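Local coordinates for protein 2-hydroxy-3-oxopropionate reductase (Polaromonas sp. JS666, PDB 4DLL) that probably catalyses the NAD(P)H-dependent reduction of 2-hydroxy-3-oxopropanoate (tartronate semialdehyde) to D-glycerate, as in related beta-hydroxyacid dehydrogenases, at residues L200-Q203 with M204-I208; Q265-D268 with M269-L273; T286-F289 with E290-Y293. All coordinates share one frame; numbering follows the deposited sequence.

Interaction 1. Residues L200-Q203 with M204-I208; sequences LANQ and MIVGI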
# COMPACT_ATOMS: atom_id res chain seq x y z
N LEU A 200 6.71 -13.00 -5.77
CA LEU A 200 7.70 -12.55 -4.74
C LEU A 200 7.68 -11.01 -4.77
O LEU A 200 7.73 -10.38 -3.73
CB LEU A 200 9.15 -13.09 -5.02
CG LEU A 200 9.45 -14.57 -4.87
CD1 LEU A 200 10.83 -15.05 -5.54
CD2 LEU A 200 9.30 -14.99 -3.39
N ALA A 201 7.54 -10.41 -5.97
CA ALA A 201 7.23 -8.99 -6.02
C ALA A 201 6.04 -8.65 -5.11
O ALA A 201 6.11 -7.70 -4.37
CB ALA A 201 6.98 -8.48 -7.53
N ASN A 202 4.95 -9.40 -5.18
CA ASN A 202 3.68 -9.10 -4.38
C ASN A 202 4.00 -9.30 -2.88
O ASN A 202 3.65 -8.50 -1.99
CB ASN A 202 2.70 -10.17 -4.84
CG ASN A 202 1.32 -9.99 -4.36
OD1 ASN A 202 0.93 -10.51 -3.29
ND2 ASN A 202 0.53 -9.32 -5.20
N GLN A 203 4.76 -10.34 -2.56
CA GLN A 203 5.13 -10.47 -1.10
C GLN A 203 6.12 -9.39 -0.53
O GLN A 203 5.95 -8.90 0.59
CB GLN A 203 5.61 -11.91 -0.78
CG GLN A 203 4.58 -13.00 -0.98
CD GLN A 203 3.13 -12.58 -0.60
OE1 GLN A 203 2.36 -12.09 -1.46
NE2 GLN A 203 2.78 -12.73 0.69
N MSE A 204 7.14 -9.03 -1.27
CA MSE A 204 7.87 -7.77 -0.98
C MSE A 204 6.96 -6.59 -0.68
O MSE A 204 7.14 -5.90 0.30
CB MSE A 204 8.72 -7.37 -2.20
CG MSE A 204 9.81 -8.30 -2.41
SE MSE A 204 10.74 -8.15 -4.14
CE MSE A 204 10.76 -10.05 -4.33
N ILE A 205 6.02 -6.29 -1.57
CA ILE A 205 5.13 -5.14 -1.31
C ILE A 205 4.28 -5.39 -0.08
O ILE A 205 4.13 -4.52 0.74
CB ILE A 205 4.17 -4.81 -2.53
CG1 ILE A 205 4.96 -4.44 -3.79
CG2 ILE A 205 3.14 -3.73 -2.13
CD1 ILE A 205 3.97 -4.07 -4.97
N VAL A 206 3.78 -6.58 0.11
CA VAL A 206 2.98 -6.79 1.32
C VAL A 206 3.90 -6.68 2.58
O VAL A 206 3.54 -6.02 3.55
CB VAL A 206 2.14 -8.17 1.27
CG1 VAL A 206 1.50 -8.55 2.65
CG2 VAL A 206 1.09 -8.14 0.21
N GLY A 207 5.04 -7.35 2.55
CA GLY A 207 5.97 -7.37 3.67
C GLY A 207 6.48 -6.00 4.06
O GLY A 207 6.59 -5.69 5.23
N ILE A 208 6.78 -5.15 3.09
CA ILE A 208 7.20 -3.79 3.41
C ILE A 208 6.03 -2.88 3.88
O ILE A 208 6.20 -2.09 4.81
CB ILE A 208 7.94 -3.18 2.19
CG1 ILE A 208 9.21 -3.99 1.84
CG2 ILE A 208 8.33 -1.79 2.44
CD1 ILE A 208 9.66 -3.82 0.34
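Leu200 and Met204 meet one turn apart on helix 194-222, the long helix that, as in related beta-hydroxyacid dehydrogenases, leads from the Rossmann-type domain into the helical C-terminal domain. The carbonyl of Leu200 takes the amide N-H of Met204, with N and O 2.9 Å apart and an almost straight bond (166° at the hydrogen). Met204, a selenomethionine, directs CG away from its own carbonyl carbon (chi1 -69°) and back along the axis, which sets Met204 CG 3.2 Å from Leu200 O. The chain runs back over the Leu200 carbonyl; the placement of its terminal methyl is doubtful, since chi3 (-136°) is off the staggered positions and CE comes too close to Ala272.

Ala201 follows with a longer backbone bond, its O receiving Ile205 N at 3.1 Å, while Ile205 CG1 rests 3.5 Å from that same Ala201 O. Asn202 repeats the pattern through its main chain: Val206 N donates to Asn202 O over 2.8 Å, and the branch CG2 of Val206 lies alongside that oxygen. Ile205 and Val206 also pack on Ala216 and Phe238 of the second subunit, so this side of the helix belongs to the dimer interface.

Gln203 faces helix 262-278 instead. Its side-chain NE2 makes a weak hydrogen bond to Asp268 OD2, and its OE1 another weak one with Lys199. Its carbonyl oxygen is gripped twice, by the side-chain NE2 of Gln265 and, at 2.7 Å from Gln203 O, by the backbone N of Gly207.

Interaction 2. Residues Q265-D268 with M269-L273; sequences QLKD and MRNAL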
# COMPACT_ATOMS: atom_id res chain seq x y z
N GLN A 265 6.07 -15.06 5.91
CA GLN A 265 6.50 -13.79 5.31
C GLN A 265 8.03 -13.73 5.28
O GLN A 265 8.59 -13.24 4.29
CB GLN A 265 5.89 -12.58 5.99
CG GLN A 265 6.25 -11.23 5.32
CD GLN A 265 5.47 -10.94 4.03
OE1 GLN A 265 4.29 -11.24 3.93
NE2 GLN A 265 6.11 -10.33 3.08
N LEU A 266 8.70 -14.25 6.33
CA LEU A 266 10.16 -14.32 6.39
C LEU A 266 10.69 -15.12 5.21
O LEU A 266 11.58 -14.66 4.49
CB LEU A 266 10.64 -14.96 7.68
CG LEU A 266 12.17 -15.17 7.78
CD1 LEU A 266 13.01 -13.84 7.79
CD2 LEU A 266 12.51 -16.05 9.00
N LYS A 267 10.09 -16.28 5.00
CA LYS A 267 10.42 -17.12 3.88
C LYS A 267 10.18 -16.36 2.58
O LYS A 267 11.03 -16.40 1.68
CB LYS A 267 9.60 -18.44 3.98
CG LYS A 267 9.89 -19.51 2.90
CD LYS A 267 8.64 -20.46 2.60
CE LYS A 267 7.22 -19.82 2.75
NZ LYS A 267 6.76 -18.88 1.64
N ASP A 268 9.07 -15.65 2.45
CA ASP A 268 8.86 -14.89 1.21
C ASP A 268 10.00 -13.91 1.03
O ASP A 268 10.54 -13.82 -0.04
CB ASP A 268 7.51 -14.12 1.11
CG ASP A 268 6.28 -14.98 1.38
OD1 ASP A 268 6.23 -16.19 0.98
OD2 ASP A 268 5.34 -14.40 2.01
N MSE A 269 10.37 -13.18 2.07
CA MSE A 269 11.53 -12.25 1.99
C MSE A 269 12.84 -12.96 1.57
O MSE A 269 13.51 -12.50 0.67
CB MSE A 269 11.75 -11.46 3.31
CG MSE A 269 10.53 -10.69 3.86
SE MSE A 269 9.68 -9.35 2.58
CE MSE A 269 8.61 -10.56 1.46
N ARG A 270 13.15 -14.10 2.20
CA ARG A 270 14.34 -14.89 1.92
C ARG A 270 14.36 -15.42 0.48
O ARG A 270 15.35 -15.24 -0.23
CB ARG A 270 14.48 -16.07 2.91
CG ARG A 270 14.45 -15.69 4.38
CD ARG A 270 15.85 -15.55 4.90
NE ARG A 270 15.97 -15.28 6.34
CZ ARG A 270 15.87 -16.17 7.32
NH1 ARG A 270 15.64 -17.46 7.10
NH2 ARG A 270 16.01 -15.76 8.56
N ASN A 271 13.28 -16.04 0.05
CA ASN A 271 13.16 -16.39 -1.38
C ASN A 271 13.30 -15.23 -2.35
O ASN A 271 13.79 -15.39 -3.46
CB ASN A 271 11.86 -17.14 -1.66
CG ASN A 271 11.89 -18.47 -1.07
OD1 ASN A 271 12.94 -19.06 -0.97
ND2 ASN A 271 10.76 -18.94 -0.61
N ALA A 272 12.88 -14.05 -1.94
CA ALA A 272 12.93 -12.89 -2.86
C ALA A 272 14.38 -12.44 -2.95
O ALA A 272 14.85 -12.02 -4.00
CB ALA A 272 12.11 -11.77 -2.36
N LEU A 273 15.08 -12.57 -1.82
CA LEU A 273 16.46 -12.16 -1.77
C LEU A 273 17.40 -13.15 -2.48
O LEU A 273 18.33 -12.70 -3.14
CB LEU A 273 16.88 -11.85 -0.33
CG LEU A 273 16.33 -10.60 0.32
CD1 LEU A 273 16.95 -10.47 1.69
CD2 LEU A 273 16.55 -9.27 -0.52
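Leu266 lays its branched end over one face of the Arg270 guanidinium, one helical turn further on. Its CD2 sits 3.4 Å above the guanidinium plane, displaced toward the rim, and comes within 3.5 Å of Arg270 NH2; Leu266 CD1 is 3.6 Å from Arg270 NE. The arginine reaches this position by a bend at chi2 (-96°), which folds the chain back over Leu266. While the leucine covers a face of the flat cation, NE is engaged by Glu290 in a salt bridge, so apolar cover and charge pairing together are likely to fix the turn of the group.

Gln265 and Met269 form a second i to i+4 pair. Gln265 sends CG anti to its backbone N (chi1 -176°), then bends, and its NE2 abuts the methyl of Met269 on its way to the Gln203 carbonyl, its main polar partner. Gln265 NE2 and Met269 CE are 3.0 Å apart, a tight approach and no hydrogen bond. Met269 in turn holds CG 3.2 Å from Gln265 O. On the other side of the helix, Lys267 curls its aliphatic chain so that NZ bridges to its neighbour, meeting Asp268 OD1 at 2.8 Å on the syn side, though 34° out of the carboxylate plane; Lys267 CG lies 3.7 Å from Asn271 ND2. Backbone bonds run beneath, ending with Ala272 N to Asp268 O at 3.0 Å, bent more than the others.

These faces divide helix 262-278 between its neighbours: Met269, Asn271 and Ala272 pack on helix 194-222, Leu273 and Arg270 lean on helix 284-301, and Lys267 touches Ser125 in a loop.

Interaction 3. Residues T286-F289 with E290-Y293; sequences TGLF and EQLY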
# COMPACT_ATOMS: atom_id res chain seq x y z
N THR A 286 13.97 -4.61 0.77
CA THR A 286 13.72 -5.98 1.15
C THR A 286 14.83 -6.54 2.06
O THR A 286 14.54 -7.29 2.98
CB THR A 286 13.53 -6.83 -0.10
OG1 THR A 286 12.33 -6.42 -0.74
CG2 THR A 286 13.38 -8.29 0.24
N GLY A 287 16.09 -6.15 1.81
CA GLY A 287 17.21 -6.48 2.74
C GLY A 287 16.93 -6.00 4.17
O GLY A 287 17.05 -6.76 5.13
N LEU A 288 16.50 -4.76 4.32
CA LEU A 288 16.12 -4.25 5.65
C LEU A 288 14.97 -5.06 6.20
O LEU A 288 15.01 -5.48 7.38
CB LEU A 288 15.74 -2.76 5.60
CG LEU A 288 15.04 -2.16 6.82
CD1 LEU A 288 15.95 -2.24 8.05
CD2 LEU A 288 14.64 -0.72 6.56
N PHE A 289 13.95 -5.30 5.38
CA PHE A 289 12.79 -6.10 5.87
C PHE A 289 13.03 -7.58 6.20
O PHE A 289 12.44 -8.08 7.14
CB PHE A 289 11.54 -5.91 5.00
CG PHE A 289 10.85 -4.67 5.32
CD1 PHE A 289 11.32 -3.45 4.78
CD2 PHE A 289 9.82 -4.66 6.23
CE1 PHE A 289 10.75 -2.29 5.08
CE2 PHE A 289 9.23 -3.49 6.53
CZ PHE A 289 9.68 -2.28 5.94
N GLU A 290 13.92 -8.25 5.48
CA GLU A 290 14.32 -9.58 5.90
C GLU A 290 14.91 -9.51 7.33
O GLU A 290 14.50 -10.29 8.21
CB GLU A 290 15.28 -10.17 4.90
CG GLU A 290 15.70 -11.61 5.18
CD GLU A 290 16.96 -11.74 6.08
OE1 GLU A 290 17.79 -10.79 6.12
OE2 GLU A 290 17.11 -12.80 6.73
N GLN A 291 15.81 -8.55 7.57
CA GLN A 291 16.46 -8.39 8.91
C GLN A 291 15.40 -8.20 9.96
O GLN A 291 15.43 -8.84 11.00
CB GLN A 291 17.40 -7.19 8.98
CG GLN A 291 18.67 -7.33 8.19
CD GLN A 291 19.54 -6.09 8.29
OE1 GLN A 291 19.34 -5.11 7.57
NE2 GLN A 291 20.53 -6.14 9.19
N LEU A 292 14.46 -7.32 9.69
CA LEU A 292 13.42 -7.02 10.68
C LEU A 292 12.53 -8.21 10.96
O LEU A 292 12.11 -8.42 12.10
CB LEU A 292 12.56 -5.86 10.25
CG LEU A 292 13.27 -4.53 10.32
CD1 LEU A 292 12.36 -3.56 9.56
CD2 LEU A 292 13.53 -4.09 11.79
N TYR A 293 12.23 -8.97 9.91
CA TYR A 293 11.43 -10.16 10.10
C TYR A 293 12.25 -11.23 10.80
O TYR A 293 11.72 -11.96 11.64
CB TYR A 293 10.85 -10.67 8.78
CG TYR A 293 9.57 -9.97 8.39
CD1 TYR A 293 9.55 -9.03 7.37
CD2 TYR A 293 8.38 -10.26 9.05
CE1 TYR A 293 8.37 -8.39 7.01
CE2 TYR A 293 7.18 -9.62 8.70
CZ TYR A 293 7.19 -8.70 7.68
OH TYR A 293 6.05 -8.07 7.33
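Phe289 and Tyr293 stand one turn apart with their ring planes inclined to each other by roughly half a right angle, and the rings meet edge against edge. Tyr293 CE1 comes to the edge of the Phe289 ring, near its plane, 4.1 Å from Phe289 CD2. The ring of Tyr293 has its own edge partner near its plane, since Phe289 O is 3.1 Å from Tyr293 CD1. That oxygen also accepts the amide of Tyr293, with Tyr293 N and Phe289 O 2.9 Å apart.

Leu292 approaches the phenyl group differently. With CG turned away from its carbonyl carbon (chi1 -71°), the chain runs back toward the preceding turn and places CD1 over one face of the Phe289 ring, 4.3 Å above the plane and toward the rim. Leu288 CG is 4.1 Å from the same Leu292 CD1, so one methyl touches both the Leu288 side chain and the phenyl face.

The polar ends reach across to the two neighbouring helices. Glu290 bends at chi2 and gives OE2 to the salt bridge with Arg270, whereas Tyr293 OH reaches the carbonyl of Gly207. A leucine in place of Tyr293 would probably leave that carbonyl without its hydroxyl partner and open a gap beside the edge of Phe289.

Helix 284-301 is thus shared among three neighbours. Thr286 and Phe289 pack on helix 194-222, and Glu290 and Tyr293 contact helix 262-278. At the dimer interface Thr286 OG1 is hydrogen-bonded to Glu215 of the second subunit, Phe289 and Leu292 rest on Ile285 of the second subunit, and Leu288 packs against Leu288 of the second subunit.

From the N terminus, the chain meets 200-208, then 265-273, then 286-293. Each contact stays within one helix and closes no loop, so the three stand in series, and none nests within or crosses another. Tertiary ties join them: Gln203 O to Gln265 NE2 links interactions 1 and 2, the Arg270-Glu290 salt bridge links 2 and 3, and Gly207 O to Tyr293 OH links 1 and 3. Interaction 2 lies about 9 Å, centre to centre, from each of the others. Together they bind helices 194-222, 262-278 and 284-301 into one bundle, while interactions 1 and 3 also reach the second subunit, joining this packing to the dimer interface.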